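Side-chain contacts in prolyl endopeptidase (Myxococcus xanthus, PDB 2BKL), which probably hydrolyses oligopeptides on the carboxyl side of proline, and more slowly of alanine, as a serine peptidase of family S9A: residues Gly454-Asn459 against Arg572-Glu577; Asp500-Val505 against Gly532-Leu537. All coordinates share one frame; numbering follows the deposited sequence.

Contact 1 of 2, residues Gly454-Asn459 against Arg572-Glu577. With ZAH (N-[(benzyloxy)carbonyl]-L-alanyl-L-proline), chain C.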
ATOM      1  N   GLY A 454       7.507  -3.909  -6.898  1.00  4.72           N
ATOM      2  CA  GLY A 454       8.644  -4.802  -6.727  1.00  4.42           C
ATOM      3  C   GLY A 454       9.287  -4.699  -5.364  1.00  4.17           C
ATOM      4  O   GLY A 454      10.396  -4.209  -5.232  1.00  6.36           O
ATOM      5  N   GLY A 455       8.588  -5.166  -4.360  1.00  4.66           N
ATOM      6  CA  GLY A 455       9.088  -5.062  -3.012  1.00  5.10           C
ATOM      7  C   GLY A 455       8.048  -5.314  -1.969  1.00  4.79           C
ATOM      8  O   GLY A 455       6.836  -5.310  -2.212  1.00  5.36           O
ATOM      9  N   PHE A 456       8.543  -5.564  -0.762  1.00  4.78           N
ATOM     10  CA  PHE A 456       7.752  -5.603   0.448  1.00  4.68           C
ATOM     11  C   PHE A 456       6.654  -6.669   0.454  1.00  5.68           C
ATOM     12  O   PHE A 456       5.668  -6.540   1.167  1.00  6.63           O
ATOM     13  CB  PHE A 456       7.188  -4.204   0.759  1.00  5.31           C
ATOM     14  CG  PHE A 456       8.258  -3.194   0.993  1.00  4.05           C
ATOM     15  CD1 PHE A 456       8.838  -2.485  -0.049  1.00  5.73           C
ATOM     16  CD2 PHE A 456       8.779  -3.011   2.303  1.00  5.24           C
ATOM     17  CE1 PHE A 456       9.894  -1.608   0.194  1.00  5.13           C
ATOM     18  CE2 PHE A 456       9.805  -2.122   2.544  1.00  6.01           C
ATOM     19  CZ  PHE A 456      10.366  -1.412   1.501  1.00  6.64           C
ATOM     20  N   ASN A 457       6.821  -7.734  -0.339  1.00  4.50           N
ATOM     21  CA  ASN A 457       5.842  -8.814  -0.401  1.00  6.65           C
ATOM     22  C   ASN A 457       4.491  -8.360  -0.945  1.00  6.80           C
ATOM     23  O   ASN A 457       3.483  -9.048  -0.788  1.00  8.52           O
ATOM     24  CB  ASN A 457       5.710  -9.472   0.976  1.00  8.11           C
ATOM     25  CG  ASN A 457       5.368 -10.925   0.911  1.00 10.79           C
ATOM     26  OD1 ASN A 457       5.916 -11.688   0.101  1.00 13.03           O
ATOM     27  ND2 ASN A 457       4.440 -11.339   1.776  1.00 14.47           N
ATOM     28  N   VAL A 458       4.461  -7.217  -1.625  1.00  5.52           N
ATOM     29  CA  VAL A 458       3.246  -6.650  -2.185  1.00  6.56           C
ATOM     30  C   VAL A 458       2.967  -7.265  -3.538  1.00  7.97           C
ATOM     31  O   VAL A 458       3.865  -7.383  -4.371  1.00  9.09           O
ATOM     32  CB  VAL A 458       3.385  -5.114  -2.310  1.00  7.92           C
ATOM     33  CG1 VAL A 458       2.219  -4.486  -3.075  1.00  9.26           C
ATOM     34  CG2 VAL A 458       3.462  -4.505  -0.934  1.00  8.65           C
ATOM     35  N   ASN A 459       1.736  -7.679  -3.758  1.00  6.45           N
ATOM     36  CA  ASN A 459       1.346  -8.275  -5.024  1.00  6.60           C
ATOM     37  C   ASN A 459       0.634  -7.294  -5.921  1.00  7.49           C
ATOM     38  O   ASN A 459      -0.177  -6.480  -5.458  1.00  9.25           O
ATOM     39  CB  ASN A 459       0.442  -9.466  -4.787  1.00  6.98           C
ATOM     40  CG  ASN A 459       1.079 -10.453  -3.879  1.00  6.59           C
ATOM     41  OD1 ASN A 459       2.217 -10.809  -4.080  1.00  9.15           O
ATOM     42  ND2 ASN A 459       0.378 -10.837  -2.825  1.00  9.92           N
ATOM     43  N   ARG A 572      13.934   4.041   8.789  1.00  4.81           N
ATOM     44  CA  ARG A 572      14.558   2.917   9.475  1.00  4.67           C
ATOM     45  C   ARG A 572      13.680   1.671   9.452  1.00  5.12           C
ATOM     46  O   ARG A 572      14.188   0.551   9.501  1.00  5.92           O
ATOM     47  CB  ARG A 572      14.980   3.299  10.893  1.00  5.20           C
ATOM     48  CG  ARG A 572      16.092   4.326  10.887  1.00  7.56           C
ATOM     49  CD  ARG A 572      16.702   4.555  12.241  1.00  6.58           C
ATOM     50  NE  ARG A 572      17.840   5.469  12.133  1.00  9.13           N
ATOM     51  CZ  ARG A 572      19.061   5.119  11.720  1.00  6.98           C
ATOM     52  NH1 ARG A 572      19.351   3.884  11.373  1.00  8.77           N
ATOM     53  NH2 ARG A 572      19.983   6.055  11.605  1.00 11.67           N
ATOM     54  N   THR A 573      12.377   1.844   9.305  1.00  4.87           N
ATOM     55  CA  THR A 573      11.498   0.689   9.250  1.00  4.67           C
ATOM     56  C   THR A 573      11.677  -0.134   7.989  1.00  4.61           C
ATOM     57  O   THR A 573      11.190  -1.265   7.948  1.00  6.08           O
ATOM     58  CB  THR A 573       9.994   1.061   9.399  1.00  5.15           C
ATOM     59  OG1 THR A 573       9.521   1.800   8.272  1.00  7.09           O
ATOM     60  CG2 THR A 573       9.721   1.899  10.669  1.00  6.59           C
ATOM     61  N   TRP A 574      12.331   0.440   6.968  1.00  3.71           N
ATOM     62  CA  TRP A 574      12.590  -0.299   5.719  1.00  5.23           C
ATOM     63  C   TRP A 574      13.988  -0.873   5.648  1.00  5.75           C
ATOM     64  O   TRP A 574      14.314  -1.541   4.669  1.00  5.68           O
ATOM     65  CB  TRP A 574      12.287   0.561   4.488  1.00  5.68           C
ATOM     66  CG  TRP A 574      10.949   1.204   4.642  1.00  4.59           C
ATOM     67  CD1 TRP A 574       9.807   0.604   5.038  1.00  5.97           C
ATOM     68  CD2 TRP A 574      10.639   2.572   4.417  1.00  5.00           C
ATOM     69  NE1 TRP A 574       8.785   1.522   5.121  1.00  5.89           N
ATOM     70  CE2 TRP A 574       9.279   2.741   4.741  1.00  5.04           C
ATOM     71  CE3 TRP A 574      11.380   3.683   3.987  1.00  6.24           C
ATOM     72  CZ2 TRP A 574       8.646   3.976   4.687  1.00  8.15           C
ATOM     73  CZ3 TRP A 574      10.728   4.938   3.945  1.00  6.33           C
ATOM     74  CH2 TRP A 574       9.380   5.047   4.286  1.00  6.94           C
ATOM     75  N   ILE A 575      14.803  -0.697   6.683  1.00  5.56           N
ATOM     76  CA  ILE A 575      16.118  -1.307   6.680  1.00  4.73           C
ATOM     77  C   ILE A 575      16.097  -2.841   6.492  1.00  4.10           C
ATOM     78  O   ILE A 575      16.936  -3.377   5.785  1.00  6.45           O
ATOM     79  CB  ILE A 575      16.909  -0.863   7.931  1.00  5.75           C
ATOM     80  CG1 ILE A 575      17.341   0.616   7.759  1.00  5.55           C
ATOM     81  CG2 ILE A 575      18.133  -1.763   8.203  1.00  6.63           C
ATOM     82  CD1 ILE A 575      17.961   1.266   9.010  1.00  5.88           C
ATOM     83  N   PRO A 576      15.125  -3.556   7.067  1.00  5.89           N
ATOM     84  CA  PRO A 576      15.063  -5.001   6.811  1.00  5.79           C
ATOM     85  C   PRO A 576      14.843  -5.395   5.358  1.00  6.70           C
ATOM     86  O   PRO A 576      15.103  -6.559   4.985  1.00  9.53           O
ATOM     87  CB  PRO A 576      13.894  -5.465   7.689  1.00  6.72           C
ATOM     88  CG  PRO A 576      13.873  -4.453   8.814  1.00  7.20           C
ATOM     89  CD  PRO A 576      14.137  -3.139   8.085  1.00  6.93           C
ATOM     90  N   GLU A 577      14.333  -4.467   4.547  1.00  6.12           N
ATOM     91  CA  GLU A 577      14.086  -4.680   3.120  1.00  5.38           C
ATOM     92  C   GLU A 577      15.247  -4.226   2.226  1.00  6.27           C
ATOM     93  O   GLU A 577      15.633  -4.922   1.286  1.00  6.17           O
ATOM     94  CB  GLU A 577      12.794  -3.972   2.675  1.00  6.17           C
ATOM     95  CG  GLU A 577      12.330  -4.297   1.266  1.00  6.92           C
ATOM     96  CD  GLU A 577      11.631  -5.639   1.088  1.00  9.03           C
ATOM     97  OE1 GLU A 577      11.385  -6.362   2.072  1.00  9.33           O
ATOM     98  OE2 GLU A 577      11.302  -5.946  -0.075  1.00  8.11           O
TER
HETATM   99  C1  ZAH C1533       6.250   3.090  -0.196  1.00 16.72           C
HETATM  100  O2  ZAH C1533       6.643   1.988  -0.982  1.00 12.44           O
HETATM  101  C3  ZAH C1533       6.903   3.094   1.207  1.00 12.82           C
HETATM  102  C4  ZAH C1533       8.427   3.220   1.127  1.00 11.77           C
HETATM  103  C5  ZAH C1533       8.978   1.800   1.110  1.00  9.40           C
HETATM  104  C6  ZAH C1533       7.945   0.922   1.764  1.00  9.32           C
HETATM  105  N7  ZAH C1533       6.799   1.807   1.929  1.00 10.44           N
HETATM  106  C8  ZAH C1533       5.700   1.444   2.587  1.00 11.61           C
HETATM  107  O9  ZAH C1533       4.747   2.346   2.741  1.00 12.23           O
HETATM  108  C10 ZAH C1533       5.638   0.139   3.411  1.00  9.52           C
HETATM  109  C11 ZAH C1533       5.240  -0.922   2.385  1.00 10.36           C
HETATM  110  N14 ZAH C1533       4.626   0.194   4.437  1.00 12.44           N
HETATM  111  C15 ZAH C1533       4.803   0.890   5.535  1.00 13.25           C
HETATM  112  O16 ZAH C1533       5.936   1.491   5.790  1.00 10.27           O
HETATM  113  O17 ZAH C1533       3.727   0.945   6.480  1.00 17.86           O
HETATM  114  C18 ZAH C1533       3.950   1.864   7.580  1.00 22.51           C
HETATM  115  C19 ZAH C1533       2.672   2.107   8.391  1.00 25.48           C
HETATM  116  C20 ZAH C1533       2.108   1.046   9.113  1.00 27.08           C
HETATM  117  C21 ZAH C1533       0.939   1.251   9.846  1.00 27.90           C
HETATM  118  C22 ZAH C1533       0.351   2.518   9.875  1.00 28.90           C
HETATM  119  C23 ZAH C1533       0.924   3.586   9.177  1.00 27.53           C
HETATM  120  C24 ZAH C1533       2.084   3.376   8.432  1.00 28.07           C
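The Phe-456 ring lies between Glu-577 and the proline ring of the bound ZAH. CG of Glu-577 sits over one face, 3.6 Å from the ring centroid and 17° off its normal, a CH-pi contact; over the opposite face comes C6 of ZAH, 3.4 Å from Phe-456 CZ. Beyond CG the Glu-577 chain bends (chi2 78°), which lays the carboxylate back under the ring, nearly stacked with it, and carries OE2 to the backbone N of Phe-456. That bond is 2.9 Å long and almost straight at the hydrogen, though OE2 is met from above the carboxylate plane. The other oxygen, OE1, is bound by His-494, so both ends of this buried carboxylate have a partner. In the alpha/beta-hydrolase domain of this prolyl oligopeptidase, the ring forms a wall of the proline (S1) pocket, and Trp-574 supplies the next. The edge of Phe-456 points at the Trp-574 five-membered ring in an offset T-shaped pair, planes at 83°. C5 of ZAH lies 3.7 Å above the indole plane, over its centre, while Trp-574 NE1 donates in plane to carbamate O16 of ZAH at 2.9 Å, which together with the stack is likely to limit rotation of the indole.

Contact 2 of 2, residues Asp500-Val505 against Gly532-Leu537. With ZAH (N-[(benzyloxy)carbonyl]-L-alanyl-L-proline), chain C.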
ATOM      1  N   ASP A 500      20.519  -7.559  -0.991  1.00  7.62           N
ATOM      2  CA  ASP A 500      21.564  -7.610  -2.003  1.00  8.37           C
ATOM      3  C   ASP A 500      21.041  -7.984  -3.388  1.00  6.34           C
ATOM      4  O   ASP A 500      21.751  -7.811  -4.377  1.00  8.97           O
ATOM      5  CB  ASP A 500      22.620  -8.651  -1.605  1.00 11.15           C
ATOM      6  CG  ASP A 500      22.010 -10.016  -1.295  1.00 16.30           C
ATOM      7  OD1 ASP A 500      21.283 -10.141  -0.272  1.00 22.61           O
ATOM      8  OD2 ASP A 500      22.162 -11.030  -2.015  1.00 24.79           O
ATOM      9  N   LYS A 501      19.789  -8.473  -3.458  1.00  6.87           N
ATOM     10  CA  LYS A 501      19.178  -8.895  -4.714  1.00  6.71           C
ATOM     11  C   LYS A 501      18.200  -7.877  -5.263  1.00  5.62           C
ATOM     12  O   LYS A 501      17.477  -8.178  -6.221  1.00  6.07           O
ATOM     13  CB  LYS A 501      18.451 -10.212  -4.549  1.00 10.43           C
ATOM     14  CG  LYS A 501      19.325 -11.297  -3.925  1.00 15.02           C
ATOM     15  CD  LYS A 501      20.241 -11.965  -4.849  1.00 20.11           C
ATOM     16  CE  LYS A 501      20.399 -13.447  -4.428  1.00 20.28           C
ATOM     17  NZ  LYS A 501      20.814 -13.610  -3.002  1.00 24.91           N
ATOM     18  N   LYS A 502      18.205  -6.663  -4.722  1.00  4.97           N
ATOM     19  CA  LYS A 502      17.289  -5.633  -5.227  1.00  4.45           C
ATOM     20  C   LYS A 502      17.421  -5.369  -6.721  1.00  5.52           C
ATOM     21  O   LYS A 502      16.417  -5.090  -7.397  1.00  6.39           O
ATOM     22  CB  LYS A 502      17.452  -4.338  -4.428  1.00  5.07           C
ATOM     23  CG  LYS A 502      16.452  -3.234  -4.763  1.00  5.57           C
ATOM     24  CD  LYS A 502      15.008  -3.636  -4.406  1.00  6.20           C
ATOM     25  CE  LYS A 502      14.046  -2.484  -4.598  1.00  6.88           C
ATOM     26  NZ  LYS A 502      12.642  -2.852  -4.205  1.00  5.60           N
ATOM     27  N   GLN A 503      18.642  -5.473  -7.250  1.00  5.40           N
ATOM     28  CA  GLN A 503      18.862  -5.232  -8.657  1.00  6.43           C
ATOM     29  C   GLN A 503      18.026  -6.166  -9.522  1.00  4.68           C
ATOM     30  O   GLN A 503      17.687  -5.828 -10.659  1.00  5.79           O
ATOM     31  CB  GLN A 503      20.342  -5.343  -9.028  1.00  7.56           C
ATOM     32  CG  GLN A 503      20.685  -5.078 -10.484  1.00  6.09           C
ATOM     33  CD  GLN A 503      20.294  -3.709 -10.943  1.00  6.61           C
ATOM     34  OE1 GLN A 503      20.529  -2.739 -10.218  1.00  6.60           O
ATOM     35  NE2 GLN A 503      19.790  -3.590 -12.182  1.00  6.30           N
ATOM     36  N   ASN A 504      17.701  -7.367  -9.036  1.00  4.63           N
ATOM     37  CA  ASN A 504      16.828  -8.257  -9.812  1.00  4.96           C
ATOM     38  C   ASN A 504      15.476  -7.621 -10.147  1.00  4.75           C
ATOM     39  O   ASN A 504      14.900  -7.881 -11.194  1.00  5.23           O
ATOM     40  CB  ASN A 504      16.551  -9.536  -9.060  1.00  4.79           C
ATOM     41  CG  ASN A 504      17.753 -10.476  -8.951  1.00  6.12           C
ATOM     42  OD1 ASN A 504      18.697 -10.431  -9.738  1.00  8.02           O
ATOM     43  ND2 ASN A 504      17.699 -11.368  -7.970  1.00  7.24           N
ATOM     44  N   VAL A 505      14.948  -6.781  -9.259  1.00  4.10           N
ATOM     45  CA  VAL A 505      13.674  -6.133  -9.477  1.00  4.68           C
ATOM     46  C   VAL A 505      13.799  -5.218 -10.685  1.00  4.32           C
ATOM     47  O   VAL A 505      12.933  -5.194 -11.568  1.00  4.62           O
ATOM     48  CB  VAL A 505      13.283  -5.277  -8.268  1.00  5.03           C
ATOM     49  CG1 VAL A 505      11.980  -4.588  -8.484  1.00  5.92           C
ATOM     50  CG2 VAL A 505      13.224  -6.138  -7.029  1.00  4.98           C
ATOM     51  N   GLY A 532       5.242   4.437  -7.724  1.00  6.09           N
ATOM     52  CA  GLY A 532       5.236   5.280  -6.523  1.00  6.83           C
ATOM     53  C   GLY A 532       5.898   4.656  -5.281  1.00  9.95           C
ATOM     54  O   GLY A 532       5.723   3.421  -5.127  1.00  9.94           O
ATOM     55  N   SER A 533       6.624   5.473  -4.449  1.00 10.71           N
ATOM     56  CA  SER A 533       7.230   5.054  -3.172  1.00 11.04           C
ATOM     57  C   SER A 533       8.439   4.082  -3.408  1.00 10.34           C
ATOM     58  O   SER A 533       9.573   4.574  -4.016  1.00 10.29           O
ATOM     59  CB  SER A 533       6.129   4.457  -2.268  1.00 15.47           C
ATOM     60  OG  SER A 533       6.612   4.295  -0.925  1.00 19.33           O
ATOM     61  N   ASN A 534       8.364   2.798  -3.048  1.00  7.47           N
ATOM     62  CA  ASN A 534       9.321   1.838  -3.574  1.00  5.74           C
ATOM     63  C   ASN A 534       9.207   1.717  -5.108  1.00  5.54           C
ATOM     64  O   ASN A 534      10.189   1.367  -5.767  1.00  4.84           O
ATOM     65  CB  ASN A 534       9.026   0.483  -2.884  1.00  4.96           C
ATOM     66  CG  ASN A 534       9.846  -0.632  -3.431  1.00  4.62           C
ATOM     67  OD1 ASN A 534      11.038  -0.686  -3.256  1.00  6.84           O
ATOM     68  ND2 ASN A 534       9.188  -1.541  -4.162  1.00  6.20           N
ATOM     69  N   GLY A 535       8.032   2.004  -5.667  1.00  6.60           N
ATOM     70  CA  GLY A 535       7.872   2.056  -7.123  1.00  6.28           C
ATOM     71  C   GLY A 535       8.509   3.306  -7.724  1.00  5.35           C
ATOM     72  O   GLY A 535       8.831   3.364  -8.905  1.00  6.56           O
ATOM     73  N   GLY A 536       8.615   4.359  -6.916  1.00  6.18           N
ATOM     74  CA  GLY A 536       9.315   5.554  -7.332  1.00  6.89           C
ATOM     75  C   GLY A 536      10.797   5.268  -7.456  1.00  4.04           C
ATOM     76  O   GLY A 536      11.437   5.686  -8.384  1.00  5.71           O
ATOM     77  N   LEU A 537      11.348   4.528  -6.476  1.00  4.61           N
ATOM     78  CA  LEU A 537      12.706   4.014  -6.547  1.00  4.06           C
ATOM     79  C   LEU A 537      12.873   3.199  -7.837  1.00  3.95           C
ATOM     80  O   LEU A 537      13.843   3.373  -8.571  1.00  4.85           O
ATOM     81  CB  LEU A 537      12.991   3.155  -5.310  1.00  4.79           C
ATOM     82  CG  LEU A 537      14.246   2.305  -5.357  1.00  5.23           C
ATOM     83  CD1 LEU A 537      15.485   3.169  -5.525  1.00  7.55           C
ATOM     84  CD2 LEU A 537      14.343   1.483  -4.119  1.00  5.84           C
TER
HETATM   85  C1  ZAH C1533       6.250   3.090  -0.196  1.00 16.72           C
HETATM   86  O2  ZAH C1533       6.643   1.988  -0.982  1.00 12.44           O
HETATM   87  C3  ZAH C1533       6.903   3.094   1.207  1.00 12.82           C
HETATM   88  C4  ZAH C1533       8.427   3.220   1.127  1.00 11.77           C
HETATM   89  C5  ZAH C1533       8.978   1.800   1.110  1.00  9.40           C
HETATM   90  C6  ZAH C1533       7.945   0.922   1.764  1.00  9.32           C
HETATM   91  N7  ZAH C1533       6.799   1.807   1.929  1.00 10.44           N
HETATM   92  C8  ZAH C1533       5.700   1.444   2.587  1.00 11.61           C
HETATM   93  O9  ZAH C1533       4.747   2.346   2.741  1.00 12.23           O
HETATM   94  C10 ZAH C1533       5.638   0.139   3.411  1.00  9.52           C
HETATM   95  C11 ZAH C1533       5.240  -0.922   2.385  1.00 10.36           C
HETATM   96  N14 ZAH C1533       4.626   0.194   4.437  1.00 12.44           N
HETATM   97  C15 ZAH C1533       4.803   0.890   5.535  1.00 13.25           C
HETATM   98  O16 ZAH C1533       5.936   1.491   5.790  1.00 10.27           O
HETATM   99  O17 ZAH C1533       3.727   0.945   6.480  1.00 17.86           O
HETATM  100  C18 ZAH C1533       3.950   1.864   7.580  1.00 22.51           C
HETATM  101  C19 ZAH C1533       2.672   2.107   8.391  1.00 25.48           C
HETATM  102  C20 ZAH C1533       2.108   1.046   9.113  1.00 27.08           C
HETATM  103  C21 ZAH C1533       0.939   1.251   9.846  1.00 27.90           C
HETATM  104  C22 ZAH C1533       0.351   2.518   9.875  1.00 28.90           C
HETATM  105  C23 ZAH C1533       0.924   3.586   9.177  1.00 27.53           C
HETATM  106  C24 ZAH C1533       2.084   3.376   8.432  1.00 28.07           C
HETATM  107  O   HOH W   1      11.418  -1.261  -6.441  1.00  9.53           O
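The turn that follows strand 527-532 and leads into helix 534-545 has the form of the nucleophile elbow of alpha/beta-hydrolases, and Lys-502, just ahead of helix 503-518, reaches it from the side. Ser-533 is probably the nucleophile of a triad with His-651 and Asp-616; its unusual backbone (phi 70°, psi -112°) is that of a strained elbow, and its OG is covalently joined to C1 of ZAH at 1.5 Å. Next in the chain, the backbone N of Asn-534 donates to ZAH O2 at 2.8 Å, nearly straight, as an oxyanion-hole amide would; Tyr-453 OH also bonds to the ligand. The side chain of Asn-534 runs away from the ligand and approaches Lys-502 from the opposite direction: NZ of Lys-502 donates to OD1 of Asn-534 at 2.9 Å, in the carbonyl plane and on a lone pair. The lysine gets there with CG anti to its N (chi1 -174°), one bend at chi2, then an extended end. Its CE rests against CD2 of Leu-537 at 4.0 Å. NZ of Lys-502 also donates to a water 3.0 Å away, which probably donates in turn to the Asn-534 carbonyl O. The same NZ bonds the Gly-454 carbonyl O. Tyr-578 OH bonds OD1 of Asn-534 as well, and ND2 of Asn-534 turns to the Gly-454 carbonyl. A methionine in place of Lys-502 would probably deprive OD1 of Asn-534, the water and the Gly-454 carbonyl of their shared donor, leaving the amide less firmly held, on Tyr-578 and Gly-454 alone. With partners at both ends of the amide, the Asn-534 side chain is held in one orientation, and the buried ammonium is likely to polarise the C=O groups of Asn-534 and Gly-454 that it faces.

Overall arrangement
Both contacts are buried and both touch ZAH, but they treat it differently. Contact 1, made by a loop after strand 448-451 and a loop entering the short helix 575-578, clamps the proline ring and the carbamate with aromatic faces and one indole N-H; contact 2 lies on the catalytic side, where polar bonds position the residue next to the serine that carries the ligand. Along the chain, contact 2 falls inside the loop closed by contact 1, and their centres are about 9 Å apart. The Gly-454 carbonyl is common to both, joining the 454-459 loop to the starts of both helices, 503-518 and 534-545.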